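Local atomic coordinates of 2-hydroxyisobutyryl-CoA synthetase (Aquincola tertiaricarbonis, PDB entry 6HDY), a protein that belongs to the ANL superfamily of AMP-binding enzymes, with a large AMP-binding part followed by a smaller C-terminal domain. Residues T290-Q301 against N353-Q364. Residues are numbered along the deposited sequence; the frame is centred on the assembly and turned at random.
Sequences TEQSNDGMLCWQ and NPCGRTYPRLPQ. With SO4 (sulfate ion), chain E.
Met297 and Leu362 form the hydrogen-bonded pair of a short antiparallel ladder, a mostly buried contact in the AMP-binding part of the chain. Leu362 N reaches Met297 O at 2.7 Å and 178°, Met297 N bonds back to Leu362 O, and Cys299 N donates to Pro360 O at 2.9 Å. On the Met297 and Leu362 face, Met297 CE meets Leu362 CD1; the Met297 side chain also approaches the bound adenylate ligand, the nearest atoms about 4 Å apart.

Leu298 and Arg361 form the adjoining non-hydrogen-bonded pair. Leu298 CD2 lies 3.7 Å from Arg361 CG and against the Asn353 amide, while its CD1 meets the Tyr359 ring edge. That amide is held by two bonds from ND2, to the carbonyls of Arg357 and Tyr359. Trp300 CA sits 3.8 Å from the centroid of the Tyr359 ring, 12° off its normal, a CH-pi contact over the face.

Arg361, with CG anti to its N (chi1 -169°) and an extended chain, carries its guanidinium to Asp295 O, which NH2 meets on a lone pair at 2.8 Å; NH1 donates to O2 of a sulfate ion that probably comes from the crystallisation liquor. Beyond it, Cys355 N donates to Ser293 OG (3.2 Å), tying the type I turn 353-356 to the 290-296 loop.

Strand 287-288 pairs with the other side of 297-299, completing a small three-stranded antiparallel sheet with 297-299 at its centre, beside the nucleotide pocket of this ANL-family fold.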
loop_
_atom_site.group_PDB
_atom_site.type_symbol
_atom_site.label_atom_id
_atom_site.label_comp_id
_atom_site.label_asym_id
_atom_site.label_seq_id
_atom_site.Cartn_x
_atom_site.Cartn_y
_atom_site.Cartn_z
ATOM N N THR A 290 15.272 0.235 21.775
ATOM C CA THR A 290 14.408 1.185 22.499
ATOM C C THR A 290 15.074 2.573 22.520
ATOM O O THR A 290 16.216 2.693 22.106
ATOM C CB THR A 290 14.012 0.640 23.878
ATOM O OG1 THR A 290 15.149 0.693 24.730
ATOM C CG2 THR A 290 13.465 -0.777 23.833
ATOM N N GLU A 291 14.360 3.623 22.948
ATOM C CA GLU A 291 14.928 4.972 22.999
ATOM C C GLU A 291 16.260 5.050 23.779
ATOM O O GLU A 291 17.179 5.722 23.312
ATOM C CB GLU A 291 13.922 6.005 23.514
ATOM C CG GLU A 291 14.422 7.436 23.353
ATOM C CD GLU A 291 13.463 8.526 23.775
ATOM O OE1 GLU A 291 12.364 8.201 24.279
ATOM O OE2 GLU A 291 13.808 9.713 23.581
ATOM N N GLN A 292 16.367 4.331 24.917
ATOM C CA GLN A 292 17.571 4.302 25.753
ATOM C C GLN A 292 18.533 3.186 25.345
ATOM O O GLN A 292 19.733 3.436 25.281
ATOM C CB GLN A 292 17.250 4.260 27.262
ATOM C CG GLN A 292 16.325 5.404 27.768
ATOM C CD GLN A 292 14.849 5.194 27.428
ATOM O OE1 GLN A 292 14.391 4.076 27.176
ATOM N NE2 GLN A 292 14.077 6.272 27.358
ATOM N N SER A 293 18.026 1.968 25.052
ATOM C CA SER A 293 18.849 0.851 24.564
ATOM C C SER A 293 18.771 0.978 23.045
ATOM O O SER A 293 18.116 0.165 22.376
ATOM C CB SER A 293 18.264 -0.478 25.039
ATOM O OG SER A 293 18.000 -0.439 26.433
ATOM N N ASN A 294 19.326 2.085 22.514
ATOM C CA ASN A 294 19.197 2.452 21.092
ATOM C C ASN A 294 20.151 1.711 20.148
ATOM O O ASN A 294 19.988 1.834 18.938
ATOM C CB ASN A 294 19.305 3.980 20.895
ATOM C CG ASN A 294 20.644 4.530 21.299
ATOM O OD1 ASN A 294 21.208 4.142 22.316
ATOM N ND2 ASN A 294 21.211 5.396 20.480
ATOM N N ASP A 295 21.144 0.981 20.681
ATOM C CA ASP A 295 22.020 0.169 19.831
ATOM C C ASP A 295 21.513 -1.278 19.818
ATOM O O ASP A 295 21.159 -1.845 20.863
ATOM C CB ASP A 295 23.501 0.243 20.236
ATOM C CG ASP A 295 24.106 1.634 20.121
ATOM O OD1 ASP A 295 24.017 2.236 19.026
ATOM O OD2 ASP A 295 24.690 2.109 21.114
ATOM N N GLY A 296 21.429 -1.835 18.621
ATOM C CA GLY A 296 20.955 -3.195 18.451
ATOM C C GLY A 296 19.480 -3.346 18.771
ATOM O O GLY A 296 18.686 -2.407 18.593
ATOM N N MET A 297 19.101 -4.544 19.241
ATOM C CA MET A 297 17.701 -4.844 19.506
ATOM C C MET A 297 17.519 -5.640 20.762
ATOM O O MET A 297 18.365 -6.448 21.087
ATOM C CB MET A 297 17.105 -5.659 18.337
ATOM C CG MET A 297 17.140 -4.946 16.995
ATOM S SD MET A 297 16.354 -5.848 15.626
ATOM C CE MET A 297 17.518 -7.119 15.335
ATOM N N LEU A 298 16.385 -5.459 21.439
ATOM C CA LEU A 298 16.009 -6.296 22.575
ATOM C C LEU A 298 15.074 -7.407 22.033
ATOM O O LEU A 298 14.383 -7.191 21.042
ATOM C CB LEU A 298 15.238 -5.479 23.625
ATOM C CG LEU A 298 15.958 -4.348 24.383
ATOM C CD1 LEU A 298 15.149 -3.937 25.581
ATOM C CD2 LEU A 298 17.420 -4.720 24.767
ATOM N N CYS A 299 15.051 -8.564 22.693
ATOM C CA CYS A 299 14.180 -9.691 22.373
ATOM C C CYS A 299 12.995 -9.572 23.302
ATOM O O CYS A 299 13.110 -9.939 24.465
ATOM C CB CYS A 299 14.903 -11.023 22.578
ATOM S SG CYS A 299 16.406 -11.212 21.597
ATOM N N TRP A 300 11.865 -9.046 22.805
ATOM C CA TRP A 300 10.632 -8.887 23.577
ATOM C C TRP A 300 9.986 -10.273 23.733
ATOM O O TRP A 300 9.055 -10.632 23.020
ATOM C CB TRP A 300 9.713 -7.869 22.900
ATOM C CG TRP A 300 10.300 -6.494 22.799
ATOM C CD1 TRP A 300 11.384 -6.116 22.065
ATOM C CD2 TRP A 300 9.770 -5.291 23.381
ATOM N NE1 TRP A 300 11.597 -4.764 22.194
ATOM C CE2 TRP A 300 10.613 -4.226 22.982
ATOM C CE3 TRP A 300 8.653 -5.006 24.195
ATOM C CZ2 TRP A 300 10.381 -2.891 23.373
ATOM C CZ3 TRP A 300 8.430 -3.691 24.586
ATOM C CH2 TRP A 300 9.282 -2.651 24.176
ATOM N N GLN A 301 10.558 -11.054 24.675
ATOM C CA GLN A 301 10.304 -12.464 24.966
ATOM C C GLN A 301 8.853 -12.865 25.245
ATOM O O GLN A 301 8.478 -13.996 24.918
ATOM C CB GLN A 301 11.208 -12.927 26.119
ATOM C CG GLN A 301 12.706 -12.968 25.766
ATOM C CD GLN A 301 13.057 -13.900 24.623
ATOM O OE1 GLN A 301 12.791 -13.622 23.443
ATOM N NE2 GLN A 301 13.722 -14.998 24.935
ATOM N N ASN A 353 20.096 -3.366 30.611
ATOM C CA ASN A 353 19.828 -2.481 29.486
ATOM C C ASN A 353 19.593 -1.058 29.961
ATOM O O ASN A 353 18.946 -0.897 30.998
ATOM C CB ASN A 353 18.643 -2.993 28.665
ATOM C CG ASN A 353 18.896 -4.358 28.077
ATOM O OD1 ASN A 353 19.825 -4.550 27.289
ATOM N ND2 ASN A 353 18.083 -5.336 28.451
ATOM N N PRO A 354 20.087 -0.021 29.220
ATOM C CA PRO A 354 19.870 1.384 29.660
ATOM C C PRO A 354 18.401 1.789 29.881
ATOM O O PRO A 354 18.133 2.624 30.755
ATOM C CB PRO A 354 20.537 2.230 28.563
ATOM C CG PRO A 354 21.456 1.304 27.856
ATOM C CD PRO A 354 20.892 -0.081 27.979
ATOM N N CYS A 355 17.456 1.196 29.118
ATOM C CA CYS A 355 16.026 1.471 29.277
ATOM C C CYS A 355 15.452 0.795 30.535
ATOM O O CYS A 355 14.410 1.217 31.028
ATOM C CB CYS A 355 15.233 1.114 28.020
ATOM S SG CYS A 355 15.184 -0.654 27.634
ATOM N N GLY A 356 16.164 -0.205 31.063
ATOM C CA GLY A 356 15.728 -0.949 32.240
ATOM C C GLY A 356 14.810 -2.126 31.940
ATOM O O GLY A 356 14.248 -2.722 32.862
ATOM N N ARG A 357 14.637 -2.468 30.651
ATOM C CA ARG A 357 13.849 -3.635 30.251
ATOM C C ARG A 357 14.710 -4.882 30.483
ATOM O O ARG A 357 15.897 -4.913 30.112
ATOM C CB ARG A 357 13.351 -3.521 28.800
ATOM C CG ARG A 357 12.166 -2.552 28.656
ATOM C CD ARG A 357 11.803 -2.280 27.208
ATOM N NE ARG A 357 10.669 -1.362 27.085
ATOM C CZ ARG A 357 10.762 -0.041 26.951
ATOM N NH1 ARG A 357 9.677 0.693 26.817
ATOM N NH2 ARG A 357 11.948 0.553 26.951
ATOM N N THR A 358 14.131 -5.883 31.153
ATOM C CA THR A 358 14.832 -7.120 31.528
ATOM C C THR A 358 14.771 -8.200 30.422
ATOM O O THR A 358 14.343 -9.330 30.673
ATOM C CB THR A 358 14.236 -7.623 32.833
ATOM O OG1 THR A 358 12.837 -7.698 32.632
ATOM C CG2 THR A 358 14.552 -6.717 34.038
ATOM N N TYR A 359 15.215 -7.850 29.205
ATOM C CA TYR A 359 15.191 -8.726 28.033
ATOM C C TYR A 359 16.602 -9.057 27.530
ATOM O O TYR A 359 17.473 -8.177 27.615
ATOM C CB TYR A 359 14.477 -8.009 26.854
ATOM C CG TYR A 359 12.979 -7.813 26.962
ATOM C CD1 TYR A 359 12.137 -8.871 27.302
ATOM C CD2 TYR A 359 12.391 -6.602 26.612
ATOM C CE1 TYR A 359 10.751 -8.712 27.331
ATOM C CE2 TYR A 359 11.008 -6.426 26.666
ATOM C CZ TYR A 359 10.195 -7.479 27.044
ATOM O OH TYR A 359 8.839 -7.294 27.130
ATOM N N PRO A 360 16.803 -10.230 26.846
ATOM C CA PRO A 360 18.092 -10.482 26.172
ATOM C C PRO A 360 18.207 -9.485 25.015
ATOM O O PRO A 360 17.190 -8.943 24.547
ATOM C CB PRO A 360 17.948 -11.909 25.626
ATOM C CG PRO A 360 16.795 -12.499 26.371
ATOM C CD PRO A 360 15.872 -11.347 26.610
ATOM N N ARG A 361 19.434 -9.219 24.583
ATOM C CA ARG A 361 19.726 -8.230 23.566
ATOM C C ARG A 361 20.552 -8.819 22.422
ATOM O O ARG A 361 21.340 -9.736 22.625
ATOM C CB ARG A 361 20.513 -7.076 24.244
ATOM C CG ARG A 361 20.701 -5.809 23.423
ATOM C CD ARG A 361 21.389 -4.741 24.255
ATOM N NE ARG A 361 21.268 -3.410 23.649
ATOM C CZ ARG A 361 21.704 -2.281 24.203
ATOM N NH1 ARG A 361 22.297 -2.300 25.393
ATOM N NH2 ARG A 361 21.569 -1.127 23.563
ATOM N N LEU A 362 20.397 -8.234 21.234
ATOM C CA LEU A 362 21.182 -8.467 20.033
ATOM C C LEU A 362 21.945 -7.129 19.879
ATOM O O LEU A 362 21.458 -6.214 19.200
ATOM C CB LEU A 362 20.293 -8.788 18.818
ATOM C CG LEU A 362 19.217 -9.878 19.005
ATOM C CD1 LEU A 362 18.438 -10.113 17.708
ATOM C CD2 LEU A 362 19.814 -11.194 19.508
ATOM N N PRO A 363 23.106 -6.980 20.585
ATOM C CA PRO A 363 23.824 -5.687 20.597
ATOM C C PRO A 363 24.276 -5.118 19.256
ATOM O O PRO A 363 24.525 -3.905 19.154
ATOM C CB PRO A 363 25.037 -5.968 21.487
ATOM C CG PRO A 363 24.672 -7.137 22.281
ATOM C CD PRO A 363 23.797 -7.971 21.433
ATOM N N GLN A 364 24.440 -5.998 18.252
ATOM C CA GLN A 364 24.895 -5.632 16.917
ATOM C C GLN A 364 23.845 -5.997 15.871
ATOM O O GLN A 364 24.140 -6.076 14.666
ATOM C CB GLN A 364 26.241 -6.317 16.645
ATOM C CG GLN A 364 27.394 -5.693 17.423
ATOM C CD GLN A 364 28.357 -6.720 17.944
ATOM O OE1 GLN A 364 29.100 -7.352 17.185
ATOM N NE2 GLN A 364 28.394 -6.882 19.260
HETATM S S SO4 E . 24.757 -0.281 26.660
HETATM O O1 SO4 E . 24.182 -1.360 27.473
HETATM O O2 SO4 E . 23.839 0.130 25.596
HETATM O O3 SO4 E . 25.022 0.880 27.510
HETATM O O4 SO4 E . 26.001 -0.757 26.053
HETATM O O HOH W 1 12.139 3.243 25.925
HETATM O O HOH W 2 18.744 -2.435 21.983
HETATM O O HOH W 3 22.698 1.824 23.314
#